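Side-chain contact in regulator of Ty1 transposition protein 107 (PDB 3T7K), which binds phosphorylated histone H2A through its C-terminal tandem BRCT repeats during DNA damage repair: residues K73-L78 with W231-I236. Residues are numbered along the deposited sequence; the frame is centred on the assembly and turned at random.
Sequences KFLKSL and WCVESI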
loop_
_atom_site.group_PDB
_atom_site.type_symbol
_atom_site.label_atom_id
_atom_site.label_comp_id
_atom_site.label_asym_id
_atom_site.label_seq_id
_atom_site.Cartn_x
_atom_site.Cartn_y
_atom_site.Cartn_z
ATOM N N LYS C 73 13.907 -9.209 -13.351
ATOM C CA LYS C 73 12.712 -9.601 -12.603
ATOM C C LYS C 73 13.042 -10.207 -11.254
ATOM O O LYS C 73 12.454 -9.822 -10.237
ATOM C CB LYS C 73 11.859 -10.570 -13.416
ATOM C CG LYS C 73 10.840 -9.885 -14.289
ATOM C CD LYS C 73 10.087 -10.917 -15.112
ATOM C CE LYS C 73 8.887 -10.308 -15.795
ATOM N NZ LYS C 73 8.385 -11.217 -16.862
ATOM N N PHE C 74 13.978 -11.154 -11.239
ATOM C CA PHE C 74 14.400 -11.730 -9.979
ATOM C C PHE C 74 14.945 -10.673 -9.021
ATOM O O PHE C 74 14.565 -10.641 -7.863
ATOM C CB PHE C 74 15.424 -12.850 -10.160
ATOM C CG PHE C 74 15.466 -13.786 -8.998
ATOM C CD1 PHE C 74 14.640 -14.904 -8.964
ATOM C CD2 PHE C 74 16.260 -13.512 -7.897
ATOM C CE1 PHE C 74 14.642 -15.761 -7.875
ATOM C CE2 PHE C 74 16.270 -14.368 -6.805
ATOM C CZ PHE C 74 15.453 -15.498 -6.797
ATOM N N LEU C 75 15.837 -9.807 -9.503
ATOM C CA LEU C 75 16.451 -8.823 -8.616
ATOM C C LEU C 75 15.400 -7.871 -8.078
ATOM O O LEU C 75 15.449 -7.455 -6.911
ATOM C CB LEU C 75 17.542 -8.039 -9.353
ATOM C CG LEU C 75 18.736 -8.888 -9.786
ATOM C CD1 LEU C 75 19.656 -8.089 -10.714
ATOM C CD2 LEU C 75 19.481 -9.386 -8.576
ATOM N N LYS C 76 14.449 -7.516 -8.934
ATOM C CA LYS C 76 13.387 -6.603 -8.518
ATOM C C LYS C 76 12.425 -7.270 -7.550
ATOM O O LYS C 76 11.864 -6.609 -6.672
ATOM C CB LYS C 76 12.607 -6.062 -9.712
ATOM C CG LYS C 76 13.193 -4.797 -10.339
ATOM C CD LYS C 76 12.418 -4.446 -11.610
ATOM C CE LYS C 76 12.894 -3.147 -12.230
ATOM N NZ LYS C 76 12.115 -2.839 -13.464
ATOM N N SER C 77 12.214 -8.574 -7.716
ATOM C CA SER C 77 11.288 -9.263 -6.824
ATOM C C SER C 77 11.769 -9.085 -5.384
ATOM O O SER C 77 10.976 -9.147 -4.440
ATOM C CB SER C 77 11.185 -10.743 -7.169
ATOM O OG SER C 77 12.254 -11.471 -6.603
ATOM N N LEU C 78 13.068 -8.845 -5.213
ATOM C CA LEU C 78 13.612 -8.658 -3.867
ATOM C C LEU C 78 13.307 -7.279 -3.283
ATOM O O LEU C 78 13.687 -6.982 -2.149
ATOM C CB LEU C 78 15.111 -8.981 -3.816
ATOM C CG LEU C 78 15.324 -10.497 -3.866
ATOM C CD1 LEU C 78 16.739 -10.863 -4.278
ATOM C CD2 LEU C 78 14.958 -11.131 -2.512
ATOM N N TRP C 231 28.843 -5.965 -7.106
ATOM C CA TRP C 231 28.787 -5.547 -5.705
ATOM C C TRP C 231 27.341 -5.238 -5.341
ATOM O O TRP C 231 26.891 -5.509 -4.215
ATOM C CB TRP C 231 29.671 -4.300 -5.496
ATOM C CG TRP C 231 29.768 -3.748 -4.093
ATOM C CD1 TRP C 231 30.698 -4.077 -3.132
ATOM C CD2 TRP C 231 28.930 -2.745 -3.507
ATOM N NE1 TRP C 231 30.486 -3.335 -1.998
ATOM C CE2 TRP C 231 29.404 -2.512 -2.202
ATOM C CE3 TRP C 231 27.823 -2.018 -3.960
ATOM C CZ2 TRP C 231 28.808 -1.589 -1.347
ATOM C CZ3 TRP C 231 27.230 -1.101 -3.107
ATOM C CH2 TRP C 231 27.722 -0.897 -1.819
ATOM N N CYS C 232 26.624 -4.661 -6.305
ATOM C CA CYS C 232 25.214 -4.323 -6.124
ATOM C C CYS C 232 24.354 -5.574 -6.145
ATOM O O CYS C 232 23.365 -5.656 -5.426
ATOM C CB CYS C 232 24.732 -3.398 -7.232
ATOM S SG CYS C 232 25.638 -1.843 -7.309
ATOM N N VAL C 233 24.730 -6.529 -6.985
ATOM C CA VAL C 233 23.980 -7.764 -7.125
ATOM C C VAL C 233 24.086 -8.602 -5.868
ATOM O O VAL C 233 23.093 -9.146 -5.413
ATOM C CB VAL C 233 24.452 -8.589 -8.334
ATOM C CG1 VAL C 233 23.829 -9.990 -8.312
ATOM C CG2 VAL C 233 24.101 -7.873 -9.617
ATOM N N GLU C 234 25.285 -8.695 -5.300
ATOM C CA GLU C 234 25.459 -9.419 -4.052
ATOM C C GLU C 234 24.705 -8.751 -2.908
ATOM O O GLU C 234 24.113 -9.440 -2.082
ATOM C CB GLU C 234 26.938 -9.569 -3.679
ATOM C CG GLU C 234 27.687 -10.562 -4.542
ATOM O OE1 GLU C 234 26.794 -12.535 -3.557
ATOM O OE2 GLU C 234 26.652 -12.325 -5.741
ATOM N N SER C 235 24.737 -7.418 -2.848
ATOM C CA SER C 235 23.994 -6.701 -1.815
ATOM C C SER C 235 22.488 -7.009 -1.928
ATOM O O SER C 235 21.820 -7.185 -0.923
ATOM C CB SER C 235 24.215 -5.196 -1.919
ATOM O OG SER C 235 25.595 -4.876 -1.875
ATOM N N ILE C 236 21.975 -7.070 -3.151
ATOM C CA ILE C 236 20.556 -7.310 -3.353
ATOM C C ILE C 236 20.187 -8.733 -2.935
ATOM O O ILE C 236 19.219 -8.927 -2.219
ATOM C CB ILE C 236 20.135 -7.023 -4.794
ATOM C CG1 ILE C 236 20.241 -5.525 -5.069
ATOM C CG2 ILE C 236 18.695 -7.490 -5.046
ATOM C CD1 ILE C 236 20.269 -5.182 -6.542
#
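Ile236 rests its gamma methyl, CG2, against Leu75 and Leu78, and this one branch carries most of the contact. Ile236 CG2 lies 4.1 Å from Leu75 CD2. On Leu78 it meets CD1, at 4.0 Å. The same methyl also rests 3.7 Å from Leu75 O, against the helix backbone itself. The torsion accounts for the choice of branch: with chi1 at -68°, CG1 stands beside the backbone N and CG2 is anti to it, which carries CG2 toward helix 72-77. Leu75 and Ile236 cross at about a right angle, so they meet through single methyls rather than along their lengths. Leu78 approaches more obliquely, and its CD1 also reaches the backbone, 3.8 Å from Ile236 O. One turn earlier on helix 229-237, Val233 adds a looser apolar contact, with CG1 4.4 Å from Leu75 CD2; that leucine methyl therefore touches both residues.

The two helices come from the two BRCT repeats, and helix 154-163 completes the interface: Val160 touches both Leu75 and Ile236. This three-helix packing between repeats is characteristic of tandem BRCT domains. Leu75 O accepts a hydrogen bond from His164 NE2, giving the carbonyl beside the isoleucine methyl a polar partner. Helix 72-77 also touches the bound peptide: Lys73 NZ is hydrogen-bonded to a modified side chain of the peptide, and Leu75 packs on an apolar one.

No hydrogen bond links 73-78 to 231-236, and the four touching residues are all buried. About 204 Å² of surface, summed over both segments, is buried between them. The direct cohesion is thus dispersive and hydrophobic, joining the repeats through apolar methyls without directional bonds, at a helix that also meets the peptide.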